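Local coordinates for inactive dihydroorotase-like domain (Chaetomium thermophilum, PDB 5NNL), which is an inactive dihydroorotase-like domain with a (beta/alpha)8-barrel fold, its role not established here, at residues A14-L19 with Q28-A33; S139-A144 with I151-V156; F290-P293 with W298-F301; G8-A13 with D266-I271. All blocks are in the same frame, centred on the assembly; numbering follows the deposited sequence. Where two conformers were deposited one is given.

Contact 1: residues A14-L19 with Q28-A33; sequences AFVPGL and QRVTQA
Val30 of helix 26-37 is the one helix residue that meets segment 14-19, and both of its methyl groups are used. CG1 lies against the methyl of Ala14, with Ala14 CB and Val30 CG1 4.2 Å apart. CG2 reaches the chain further along. It sits 4.0 Å from Val16 CG2, and the two valines cross obliquely. The same Val30 CG2 comes within 3.9 Å of Phe15 O, a van der Waals contact of a methyl with a backbone carbonyl oxygen. Val30 has CG1 anti to its backbone N (chi1 169°), which spreads the two methyls along segment 14-19 and lets one side chain span three residues. No hydrogen bond crosses the interface, so the two segments meet through van der Waals packing. Val30 and Ala14 also rest on Ile42, and Val16 rests on Ile44, both of strand 39-44. This makes the valine side the tight and buried one.

The other side is looser. Phe15 points away from the helix, and its ring, partly exposed, meets Tyr223 instead. Past Val16 the chain moves off the helix, and Pro17 packs on Val235 and Asp26. A type I beta turn runs from Val16 to Leu19, closed by Leu19 N to Val16 O at 3.1 Å. On the outer face of the helix, exposed Arg29 forms a salt bridge with Asp234. A strand end, a turning loop and a helix folded back over them are what is expected of the first beta-alpha connection in a dihydroorotase-like barrel.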
loop_
_atom_site.group_PDB
_atom_site.type_symbol
_atom_site.label_atom_id
_atom_site.label_comp_id
_atom_site.label_asym_id
_atom_site.label_seq_id
_atom_site.Cartn_x
_atom_site.Cartn_y
_atom_site.Cartn_z
ATOM N N ALA A 14 -1.784 -2.380 2.504
ATOM C CA ALA A 14 -1.419 -2.992 3.773
ATOM C C ALA A 14 -1.593 -4.498 3.643
ATOM O O ALA A 14 -2.707 -4.981 3.407
ATOM C CB ALA A 14 -2.270 -2.443 4.918
ATOM N N PHE A 15 -0.499 -5.235 3.800
ATOM C CA PHE A 15 -0.529 -6.679 3.632
ATOM C C PHE A 15 -0.982 -7.349 4.924
ATOM O O PHE A 15 -0.476 -7.037 6.007
ATOM C CB PHE A 15 0.851 -7.187 3.222
ATOM C CG PHE A 15 0.888 -8.653 2.898
ATOM C CD1 PHE A 15 0.261 -9.147 1.764
ATOM C CD2 PHE A 15 1.562 -9.537 3.723
ATOM C CE1 PHE A 15 0.300 -10.498 1.465
ATOM C CE2 PHE A 15 1.605 -10.884 3.431
ATOM C CZ PHE A 15 0.974 -11.366 2.300
ATOM N N VAL A 16 -1.933 -8.271 4.805
ATOM C CA VAL A 16 -2.488 -8.974 5.958
ATOM C C VAL A 16 -2.385 -10.472 5.698
ATOM O O VAL A 16 -3.228 -11.035 4.985
ATOM C CB VAL A 16 -3.939 -8.545 6.231
ATOM C CG1 VAL A 16 -4.500 -9.281 7.450
ATOM C CG2 VAL A 16 -4.011 -7.034 6.442
ATOM N N PRO A 17 -1.370 -11.150 6.244
ATOM C CA PRO A 17 -1.213 -12.592 5.976
ATOM C C PRO A 17 -2.474 -13.415 6.189
ATOM O O PRO A 17 -2.880 -14.153 5.284
ATOM C CB PRO A 17 -0.094 -12.989 6.948
ATOM C CG PRO A 17 0.731 -11.766 7.080
ATOM C CD PRO A 17 -0.222 -10.598 6.981
ATOM N N GLY A 18 -3.101 -13.319 7.360
ATOM C CA GLY A 18 -4.282 -14.112 7.650
ATOM C C GLY A 18 -5.575 -13.377 7.372
ATOM O O GLY A 18 -6.552 -13.514 8.115
ATOM N N LEU A 19 -5.595 -12.595 6.290
ATOM C CA LEU A 19 -6.785 -11.821 5.953
ATOM C C LEU A 19 -8.010 -12.716 5.799
ATOM O O LEU A 19 -9.093 -12.393 6.304
ATOM C CB LEU A 19 -6.545 -11.030 4.666
ATOM C CG LEU A 19 -7.720 -10.192 4.160
ATOM C CD1 LEU A 19 -8.083 -9.109 5.164
ATOM C CD2 LEU A 19 -7.395 -9.587 2.806
ATOM N N GLN A 28 -6.682 -7.017 12.688
ATOM C CA GLN A 28 -6.650 -6.129 13.848
ATOM C C GLN A 28 -5.235 -5.648 14.135
ATOM O O GLN A 28 -4.987 -4.444 14.259
ATOM C CB GLN A 28 -7.215 -6.833 15.084
ATOM C CG GLN A 28 -6.883 -6.106 16.397
ATOM C CD GLN A 28 -7.604 -6.681 17.599
ATOM O OE1 GLN A 28 -6.993 -7.327 18.450
ATOM N NE2 GLN A 28 -8.906 -6.433 17.684
ATOM N N ARG A 29 -4.293 -6.584 14.259
ATOM C CA ARG A 29 -2.938 -6.211 14.644
ATOM C C ARG A 29 -2.306 -5.280 13.617
ATOM O O ARG A 29 -1.548 -4.371 13.977
ATOM C CB ARG A 29 -2.077 -7.456 14.845
ATOM C CG ARG A 29 -0.630 -7.127 15.163
ATOM C CD ARG A 29 -0.007 -8.142 16.100
ATOM N NE ARG A 29 1.451 -8.068 16.077
ATOM C CZ ARG A 29 2.258 -9.015 16.545
ATOM N NH1 ARG A 29 1.756 -10.124 17.071
ATOM N NH2 ARG A 29 3.573 -8.856 16.481
ATOM N N VAL A 30 -2.606 -5.483 12.331
ATOM C CA VAL A 30 -2.074 -4.589 11.305
ATOM C C VAL A 30 -2.606 -3.177 11.509
ATOM O O VAL A 30 -1.883 -2.194 11.321
ATOM C CB VAL A 30 -2.401 -5.126 9.898
ATOM C CG1 VAL A 30 -2.101 -4.079 8.821
ATOM C CG2 VAL A 30 -1.602 -6.382 9.630
ATOM N N THR A 31 -3.880 -3.049 11.895
ATOM C CA THR A 31 -4.426 -1.723 12.163
ATOM C C THR A 31 -3.796 -1.101 13.403
ATOM O O THR A 31 -3.724 0.129 13.502
ATOM C CB THR A 31 -5.948 -1.786 12.318
ATOM O OG1 THR A 31 -6.296 -2.582 13.459
ATOM C CG2 THR A 31 -6.585 -2.367 11.069
ATOM N N GLN A 32 -3.336 -1.922 14.353
ATOM C CA GLN A 32 -2.627 -1.397 15.519
ATOM C C GLN A 32 -1.307 -0.766 15.106
ATOM O O GLN A 32 -1.035 0.401 15.410
ATOM C CB GLN A 32 -2.360 -2.509 16.537
ATOM C CG GLN A 32 -3.586 -3.142 17.159
ATOM C CD GLN A 32 -3.226 -4.272 18.116
ATOM O OE1 GLN A 32 -2.103 -4.341 18.620
ATOM N NE2 GLN A 32 -4.180 -5.161 18.371
ATOM N N ALA A 33 -0.459 -1.543 14.432
ATOM C CA ALA A 33 0.831 -1.031 13.991
ATOM C C ALA A 33 0.666 0.120 13.009
ATOM O O ALA A 33 1.523 1.009 12.946
ATOM C CB ALA A 33 1.652 -2.158 13.362
#

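Contact 2: residues S139-A144 with I151-V156; sequences SILLLA and IHVSAV
Ile151 receives three residues of helix 134-146 on its two branches. Its CG2 methyl takes the closest contacts: Leu141 CD2 lies 3.6 Å from Ile151 CG2, and the Leu141 and Ile151 side chains cross at about a right angle. Ala144 CB is 3.7 Å from the same Ile151 CG2, so this methyl is held between a leucine branch and an alanine. The other branch of Ile151 slants across toward Ile140. CG1 is anti to the backbone N (chi1 -177°), and a chi2 of 70° bends Ile151 CD1 to within 3.9 Å of Ile140 CD1. Leu141 also extends to the next residue on the helix-facing side of the strand, where Leu141 CD2 and Val153 CG2 are 4.4 Å apart. All five residues are buried and the contact is wholly apolar.

The backbones set this up. The local axes of helix 139-144 and strand 151-153 approach to 9.5 Å and run nearly antiparallel, at 158°. Further out, Ile151 also packs on Ile128 and Val175 of the flanking strands, and Ile140 reaches Val115 and Phe119 of the neighbouring helix 111-121. His152 points to the other side of the strand. There its ND1 is hydrogen-bonded to Thr176 and its NE2 to Asp178, which would fix the rotation of the ring. A helix lying on the outside of a parallel strand, with His152 turned to the inside, is the pattern of the beta-alpha-beta unit 128-130, 134-146, 151-153, a repeating element of the (beta/alpha)8 barrel.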
loop_
_atom_site.group_PDB
_atom_site.type_symbol
_atom_site.label_atom_id
_atom_site.label_comp_id
_atom_site.label_asym_id
_atom_site.label_seq_id
_atom_site.Cartn_x
_atom_site.Cartn_y
_atom_site.Cartn_z
ATOM N N SER A 139 -0.801 -3.759 -21.692
ATOM C CA SER A 139 -2.111 -4.286 -22.074
ATOM C C SER A 139 -3.228 -3.650 -21.255
ATOM O O SER A 139 -4.273 -3.269 -21.799
ATOM C CB SER A 139 -2.138 -5.802 -21.900
ATOM O OG SER A 139 -1.172 -6.425 -22.723
ATOM N N ILE A 140 -3.040 -3.552 -19.940
ATOM C CA ILE A 140 -4.081 -2.968 -19.104
ATOM C C ILE A 140 -4.119 -1.449 -19.267
ATOM O O ILE A 140 -5.179 -0.833 -19.111
ATOM C CB ILE A 140 -3.879 -3.397 -17.639
ATOM C CG1 ILE A 140 -5.125 -3.075 -16.809
ATOM C CG2 ILE A 140 -2.643 -2.741 -17.035
ATOM C CD1 ILE A 140 -5.197 -3.842 -15.509
ATOM N N LEU A 141 -2.989 -0.823 -19.606
ATOM C CA LEU A 141 -3.000 0.605 -19.905
ATOM C C LEU A 141 -3.769 0.898 -21.189
ATOM O O LEU A 141 -4.415 1.946 -21.306
ATOM C CB LEU A 141 -1.569 1.138 -20.014
ATOM C CG LEU A 141 -0.734 1.221 -18.731
ATOM C CD1 LEU A 141 0.630 1.829 -19.032
ATOM C CD2 LEU A 141 -1.447 2.020 -17.648
ATOM N N LEU A 142 -3.694 -0.001 -22.174
ATOM C CA LEU A 142 -4.495 0.173 -23.381
ATOM C C LEU A 142 -5.982 0.132 -23.054
ATOM O O LEU A 142 -6.761 0.962 -23.537
ATOM C CB LEU A 142 -4.145 -0.906 -24.405
ATOM C CG LEU A 142 -4.964 -0.852 -25.698
ATOM C CD1 LEU A 142 -4.699 0.445 -26.455
ATOM C CD2 LEU A 142 -4.675 -2.056 -26.574
ATOM N N LEU A 143 -6.393 -0.832 -22.231
ATOM C CA LEU A 143 -7.804 -0.965 -21.885
ATOM C C LEU A 143 -8.302 0.266 -21.137
ATOM O O LEU A 143 -9.384 0.786 -21.429
ATOM C CB LEU A 143 -8.018 -2.235 -21.061
ATOM C CG LEU A 143 -7.738 -3.535 -21.823
ATOM C CD1 LEU A 143 -7.837 -4.749 -20.917
ATOM C CD2 LEU A 143 -8.682 -3.690 -23.002
ATOM N N ALA A 144 -7.519 0.756 -20.172
ATOM C CA ALA A 144 -7.909 1.971 -19.464
ATOM C C ALA A 144 -8.106 3.126 -20.436
ATOM O O ALA A 144 -9.048 3.915 -20.293
ATOM C CB ALA A 144 -6.860 2.331 -18.413
ATOM N N ILE A 151 -6.633 4.083 -14.114
ATOM C CA ILE A 151 -5.902 2.879 -13.737
ATOM C C ILE A 151 -4.753 3.282 -12.823
ATOM O O ILE A 151 -4.083 4.292 -13.062
ATOM C CB ILE A 151 -5.375 2.114 -14.970
ATOM C CG1 ILE A 151 -4.681 0.815 -14.554
ATOM C CG2 ILE A 151 -4.420 2.979 -15.764
ATOM C CD1 ILE A 151 -5.619 -0.242 -14.016
ATOM N N HIS A 152 -4.525 2.490 -11.778
ATOM C CA HIS A 152 -3.437 2.720 -10.836
ATOM C C HIS A 152 -2.504 1.520 -10.844
ATOM O O HIS A 152 -2.954 0.377 -10.714
ATOM C CB HIS A 152 -3.960 2.956 -9.417
ATOM C CG HIS A 152 -2.880 3.265 -8.426
ATOM N ND1 HIS A 152 -2.342 4.526 -8.283
ATOM C CD2 HIS A 152 -2.225 2.473 -7.545
ATOM C CE1 HIS A 152 -1.410 4.499 -7.346
ATOM N NE2 HIS A 152 -1.320 3.266 -6.883
ATOM N N VAL A 153 -1.207 1.785 -10.984
ATOM C CA VAL A 153 -0.184 0.748 -11.065
ATOM C C VAL A 153 0.595 0.744 -9.759
ATOM O O VAL A 153 1.120 1.780 -9.337
ATOM C CB VAL A 153 0.755 0.975 -12.261
ATOM C CG1 VAL A 153 1.761 -0.161 -12.373
ATOM C CG2 VAL A 153 -0.044 1.108 -13.548
ATOM N N SER A 154 0.699 -0.425 -9.140
ATOM C CA SER A 154 1.236 -0.545 -7.795
ATOM C C SER A 154 2.605 -1.212 -7.804
ATOM O O SER A 154 2.924 -2.018 -8.682
ATOM C CB SER A 154 0.282 -1.343 -6.905
ATOM O OG SER A 154 0.644 -1.226 -5.540
ATOM N N ALA A 155 3.410 -0.857 -6.804
ATOM C CA ALA A 155 4.722 -1.460 -6.575
ATOM C C ALA A 155 5.583 -1.428 -7.837
ATOM O O ALA A 155 6.228 -2.410 -8.206
ATOM C CB ALA A 155 4.577 -2.889 -6.050
ATOM N N VAL A 156 5.603 -0.270 -8.500
ATOM C CA VAL A 156 6.499 -0.100 -9.636
ATOM C C VAL A 156 7.938 -0.236 -9.156
ATOM O O VAL A 156 8.320 0.294 -8.104
ATOM C CB VAL A 156 6.260 1.250 -10.333
ATOM C CG1 VAL A 156 7.170 1.385 -11.552
ATOM C CG2 VAL A 156 4.792 1.383 -10.755
#

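Contact 3: residues F290-P293 with W298-F301; sequences FAVP and WSPF
Val292 holds CG1 anti to its backbone N (chi1 -180°), which sends CG1 toward Ser299 and leaves CG2 facing Phe301. Ser299 has OG anti to its own N (chi1 170°), and this brings the hydroxyl back over the following residues and beside the valine. Val292 CG1 lies 3.7 Å from Ser299 OG, and it touches the Ser299 CB about as closely. Val292 CG2 meets the start of the phenylalanine side chain, 4.1 Å from Phe301 CB. The tightest approach is to backbone: Val292 CB is 3.3 Å from Phe301 O. The ring of Phe301 leads away from the valine and packs on Phe185.

No hydrogen bond joins the two segments. The polar bonding lies within segment 298-301, where Phe301 N donates to Ser299 OG over 3.1 Å, nearly straight at 161°. Ser299 OG is also hydrogen-bonded to Asp241, so two partners grip this buried hydroxyl and fix its direction. Val292 also touches Asp241, so it lies beside this polar pair. Its backbone pairs with Gly303 and Lys304, just before the next strand. The bond from Phe301 N back to Ser299 OG is an ST turn. It lies in the connection between the antiparallel neighbours 281-291 and 305-315, the loop of a beta hairpin.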
loop_
_atom_site.group_PDB
_atom_site.type_symbol
_atom_site.label_atom_id
_atom_site.label_comp_id
_atom_site.label_asym_id
_atom_site.label_seq_id
_atom_site.Cartn_x
_atom_site.Cartn_y
_atom_site.Cartn_z
ATOM N N PHE A 290 16.597 7.735 16.321
ATOM C CA PHE A 290 16.218 6.543 17.062
ATOM C C PHE A 290 16.795 5.334 16.346
ATOM O O PHE A 290 16.925 5.327 15.119
ATOM C CB PHE A 290 14.698 6.410 17.188
ATOM C CG PHE A 290 14.023 5.955 15.925
ATOM C CD1 PHE A 290 13.722 6.858 14.920
ATOM C CD2 PHE A 290 13.689 4.625 15.744
ATOM C CE1 PHE A 290 13.104 6.441 13.759
ATOM C CE2 PHE A 290 13.068 4.204 14.586
ATOM C CZ PHE A 290 12.776 5.112 13.592
ATOM N N ALA A 291 17.140 4.315 17.123
ATOM C CA ALA A 291 17.656 3.073 16.573
ATOM C C ALA A 291 16.493 2.168 16.197
ATOM O O ALA A 291 15.615 1.901 17.023
ATOM C CB ALA A 291 18.567 2.372 17.580
ATOM N N VAL A 292 16.484 1.705 14.952
ATOM C CA VAL A 292 15.455 0.768 14.514
ATOM C C VAL A 292 15.479 -0.396 15.497
ATOM O O VAL A 292 16.521 -1.051 15.648
ATOM C CB VAL A 292 15.684 0.299 13.068
ATOM C CG1 VAL A 292 14.590 -0.676 12.649
ATOM C CG2 VAL A 292 15.716 1.486 12.123
ATOM N N PRO A 293 14.379 -0.685 16.191
ATOM C CA PRO A 293 14.433 -1.679 17.275
ATOM C C PRO A 293 14.951 -3.023 16.787
ATOM O O PRO A 293 14.380 -3.643 15.885
ATOM C CB PRO A 293 12.977 -1.765 17.754
ATOM C CG PRO A 293 12.159 -1.176 16.656
ATOM C CD PRO A 293 13.022 -0.148 16.004
ATOM N N TRP A 298 11.168 -7.726 12.752
ATOM C CA TRP A 298 12.366 -7.756 11.927
ATOM C C TRP A 298 12.363 -6.583 10.959
ATOM O O TRP A 298 11.313 -6.164 10.463
ATOM C CB TRP A 298 12.461 -9.066 11.146
ATOM C CG TRP A 298 13.628 -9.070 10.201
ATOM C CD1 TRP A 298 14.927 -9.361 10.504
ATOM C CD2 TRP A 298 13.606 -8.746 8.803
ATOM N NE1 TRP A 298 15.713 -9.245 9.383
ATOM C CE2 TRP A 298 14.928 -8.869 8.326
ATOM C CE3 TRP A 298 12.600 -8.366 7.909
ATOM C CZ2 TRP A 298 15.267 -8.628 6.996
ATOM C CZ3 TRP A 298 12.939 -8.129 6.587
ATOM C CH2 TRP A 298 14.262 -8.259 6.145
ATOM N N SER A 299 13.555 -6.050 10.688
ATOM C CA SER A 299 13.709 -4.961 9.747
ATOM C C SER A 299 15.066 -5.104 9.077
ATOM O O SER A 299 16.049 -5.428 9.759
ATOM C CB SER A 299 13.608 -3.594 10.432
ATOM O OG SER A 299 13.993 -2.555 9.547
ATOM N N PRO A 300 15.162 -4.879 7.760
ATOM C CA PRO A 300 16.488 -4.847 7.123
ATOM C C PRO A 300 17.360 -3.702 7.603
ATOM O O PRO A 300 18.545 -3.661 7.249
ATOM C CB PRO A 300 16.161 -4.705 5.631
ATOM C CG PRO A 300 14.805 -4.092 5.593
ATOM C CD PRO A 300 14.080 -4.622 6.794
ATOM N N PHE A 301 16.814 -2.776 8.391
ATOM C CA PHE A 301 17.564 -1.654 8.932
ATOM C C PHE A 301 17.758 -1.756 10.440
ATOM O O PHE A 301 18.142 -0.768 11.073
ATOM C CB PHE A 301 16.858 -0.342 8.585
ATOM C CG PHE A 301 16.659 -0.135 7.115
ATOM C CD1 PHE A 301 17.686 0.348 6.324
ATOM C CD2 PHE A 301 15.442 -0.420 6.523
ATOM C CE1 PHE A 301 17.504 0.538 4.971
ATOM C CE2 PHE A 301 15.254 -0.231 5.169
ATOM C CZ PHE A 301 16.285 0.249 4.392
#

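Contact 4: residues G8-A13 with D266-I271; sequences GLINIA and DNPKEI
Apolar contact between Ile10, Ile12 and Pro268 makes up most of this interface. Pro268 CB faces the CG2 methyls of both isoleucines, which lie side by side. Ile12 CG2 lies 3.7 Å from Pro268 CB, and Ile10 CG2 is 4.0 Å from the same atom. Ile12 carries CG1 between its backbone N and carbonyl carbon (chi1 58°), which leaves CG2 to meet the proline. Ile10 sends its other branch on to the next helix residue, where Ile10 CD1 is 3.9 Å from Lys269 CB.

Strand 3-11 is the first of the eight parallel barrel strands. The end of helix 257-271 packs against its inward-facing side, among Val215, Thr176 and His152, and probably closes one end of the barrel interior. The helix is kinked at Pro268, whose N has no bond to the preceding turn.

No hydrogen bond crosses these two segments, but just before Asp266 the helix is bonded to the strand, His265 ND1 to Gly8 O and Leu264 to Ile10. On the other face of the strand, Ala13 N donates to Asn11 OD1 at 3.2 Å, forming an Asx turn where the chain turns a corner. The donor stands well above the carbonyl plane. Asn11 OD1 is also bonded to Ile218 N.

The one charged side chain in contact is Lys269; its extended chain carries NZ away from the isoleucines to a salt bridge with Asp276.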
loop_
_atom_site.group_PDB
_atom_site.type_symbol
_atom_site.label_atom_id
_atom_site.label_comp_id
_atom_site.label_asym_id
_atom_site.label_seq_id
_atom_site.Cartn_x
_atom_site.Cartn_y
_atom_site.Cartn_z
ATOM N N GLY A 8 -3.766 12.588 9.347
ATOM C CA GLY A 8 -3.688 11.142 9.337
ATOM C C GLY A 8 -3.245 10.648 7.977
ATOM O O GLY A 8 -3.737 11.131 6.952
ATOM N N LEU A 9 -2.309 9.707 7.943
ATOM C CA LEU A 9 -1.712 9.269 6.689
ATOM C C LEU A 9 -2.421 8.027 6.160
ATOM O O LEU A 9 -3.208 7.377 6.854
ATOM C CB LEU A 9 -0.211 9.008 6.865
ATOM C CG LEU A 9 0.621 10.228 7.283
ATOM C CD1 LEU A 9 2.078 9.830 7.498
ATOM C CD2 LEU A 9 0.520 11.362 6.256
ATOM N N ILE A 10 -2.120 7.702 4.905
ATOM C CA ILE A 10 -2.846 6.689 4.153
ATOM C C ILE A 10 -1.846 5.723 3.538
ATOM O O ILE A 10 -0.908 6.145 2.852
ATOM C CB ILE A 10 -3.729 7.326 3.063
ATOM C CG1 ILE A 10 -4.747 8.273 3.706
ATOM C CG2 ILE A 10 -4.429 6.249 2.237
ATOM C CD1 ILE A 10 -5.607 9.045 2.715
ATOM N N ASN A 11 -2.037 4.433 3.797
ATOM C CA ASN A 11 -1.281 3.368 3.146
ATOM C C ASN A 11 -2.246 2.592 2.259
ATOM O O ASN A 11 -3.131 1.891 2.761
ATOM C CB ASN A 11 -0.621 2.441 4.163
ATOM C CG ASN A 11 0.054 1.250 3.506
ATOM O OD1 ASN A 11 0.476 1.323 2.352
ATOM N ND2 ASN A 11 0.145 0.144 4.229
ATOM N N ILE A 12 -2.079 2.716 0.938
ATOM C CA ILE A 12 -3.003 2.070 0.009
ATOM C C ILE A 12 -2.709 0.597 -0.226
ATOM O O ILE A 12 -3.360 -0.021 -1.077
ATOM C CB ILE A 12 -3.010 2.776 -1.360
ATOM C CG1 ILE A 12 -1.603 2.785 -1.964
ATOM C CG2 ILE A 12 -3.522 4.187 -1.209
ATOM C CD1 ILE A 12 -1.584 2.975 -3.455
ATOM N N ALA A 13 -1.750 0.012 0.488
ATOM C CA ALA A 13 -1.430 -1.406 0.313
ATOM C C ALA A 13 -0.880 -1.913 1.647
ATOM O O ALA A 13 0.327 -1.869 1.892
ATOM C CB ALA A 13 -0.439 -1.627 -0.823
ATOM N N ASP A 266 -2.566 13.303 0.359
ATOM C CA ASP A 266 -3.332 14.023 -0.658
ATOM C C ASP A 266 -3.597 13.160 -1.889
ATOM O O ASP A 266 -4.748 12.968 -2.295
ATOM C CB ASP A 266 -2.596 15.300 -1.059
ATOM C CG ASP A 266 -2.437 16.261 0.094
ATOM O OD1 ASP A 266 -1.547 16.039 0.940
ATOM O OD2 ASP A 266 -3.205 17.240 0.153
ATOM N N ASN A 267 -2.535 12.643 -2.505
ATOM C CA ASN A 267 -2.721 11.888 -3.747
ATOM C C ASN A 267 -3.436 10.569 -3.521
ATOM O O ASN A 267 -4.388 10.273 -4.269
ATOM C CB ASN A 267 -1.370 11.700 -4.435
ATOM C CG ASN A 267 -0.771 13.005 -4.865
ATOM O OD1 ASN A 267 -1.462 14.021 -4.936
ATOM N ND2 ASN A 267 0.518 12.996 -5.149
ATOM N N PRO A 268 -3.060 9.727 -2.556
ATOM C CA PRO A 268 -3.827 8.490 -2.341
ATOM C C PRO A 268 -5.287 8.746 -2.026
ATOM O O PRO A 268 -6.145 7.918 -2.353
ATOM C CB PRO A 268 -3.103 7.814 -1.166
ATOM C CG PRO A 268 -2.222 8.858 -0.570
ATOM C CD PRO A 268 -1.894 9.820 -1.656
ATOM N N LYS A 269 -5.593 9.881 -1.404
ATOM C CA LYS A 269 -6.969 10.188 -1.044
ATOM C C LYS A 269 -7.817 10.455 -2.283
ATOM O O LYS A 269 -8.966 10.006 -2.363
ATOM C CB LYS A 269 -6.970 11.386 -0.099
ATOM C CG LYS A 269 -8.310 11.789 0.455
ATOM C CD LYS A 269 -8.110 12.937 1.440
ATOM C CE LYS A 269 -9.410 13.546 1.909
ATOM N NZ LYS A 269 -9.128 14.632 2.893
ATOM N N GLU A 270 -7.266 11.169 -3.263
ATOM C CA GLU A 270 -8.034 11.498 -4.459
ATOM C C GLU A 270 -8.134 10.307 -5.404
ATOM O O GLU A 270 -9.207 10.039 -5.959
ATOM C CB GLU A 270 -7.398 12.685 -5.179
ATOM C CG GLU A 270 -8.315 13.370 -6.175
ATOM C CD GLU A 270 -7.609 13.711 -7.470
ATOM O OE1 GLU A 270 -7.483 12.815 -8.333
ATOM O OE2 GLU A 270 -7.169 14.872 -7.618
ATOM N N ILE A 271 -7.030 9.584 -5.593
ATOM C CA ILE A 271 -7.008 8.472 -6.540
ATOM C C ILE A 271 -7.992 7.392 -6.118
ATOM O O ILE A 271 -8.678 6.792 -6.955
ATOM C CB ILE A 271 -5.574 7.924 -6.666
ATOM C CG1 ILE A 271 -4.689 8.952 -7.377
ATOM C CG2 ILE A 271 -5.551 6.597 -7.411
ATOM C CD1 ILE A 271 -3.205 8.712 -7.211
#

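How the contacts relate
All four contacts are largely buried and none has a hydrogen bond between its segments. Contact 4 lies deepest, its centre about 9 Å from the centre of the chain; the centre of contact 3 is outermost, at about 20 Å. Contacts 1 and 2 place helices on the outside of the barrel, while contact 4 lies on its inner side. His152, facing inward from contact 2, therefore meets Ile12 and Ile271 of contact 4. All three rely on aliphatic side chains. Contact 3 is between loop residues beside the antiparallel strands and includes a serine hydroxyl. Segment 8-13 runs straight into 14-19. Contacts 2 and 3 lie on opposite sides of the centre.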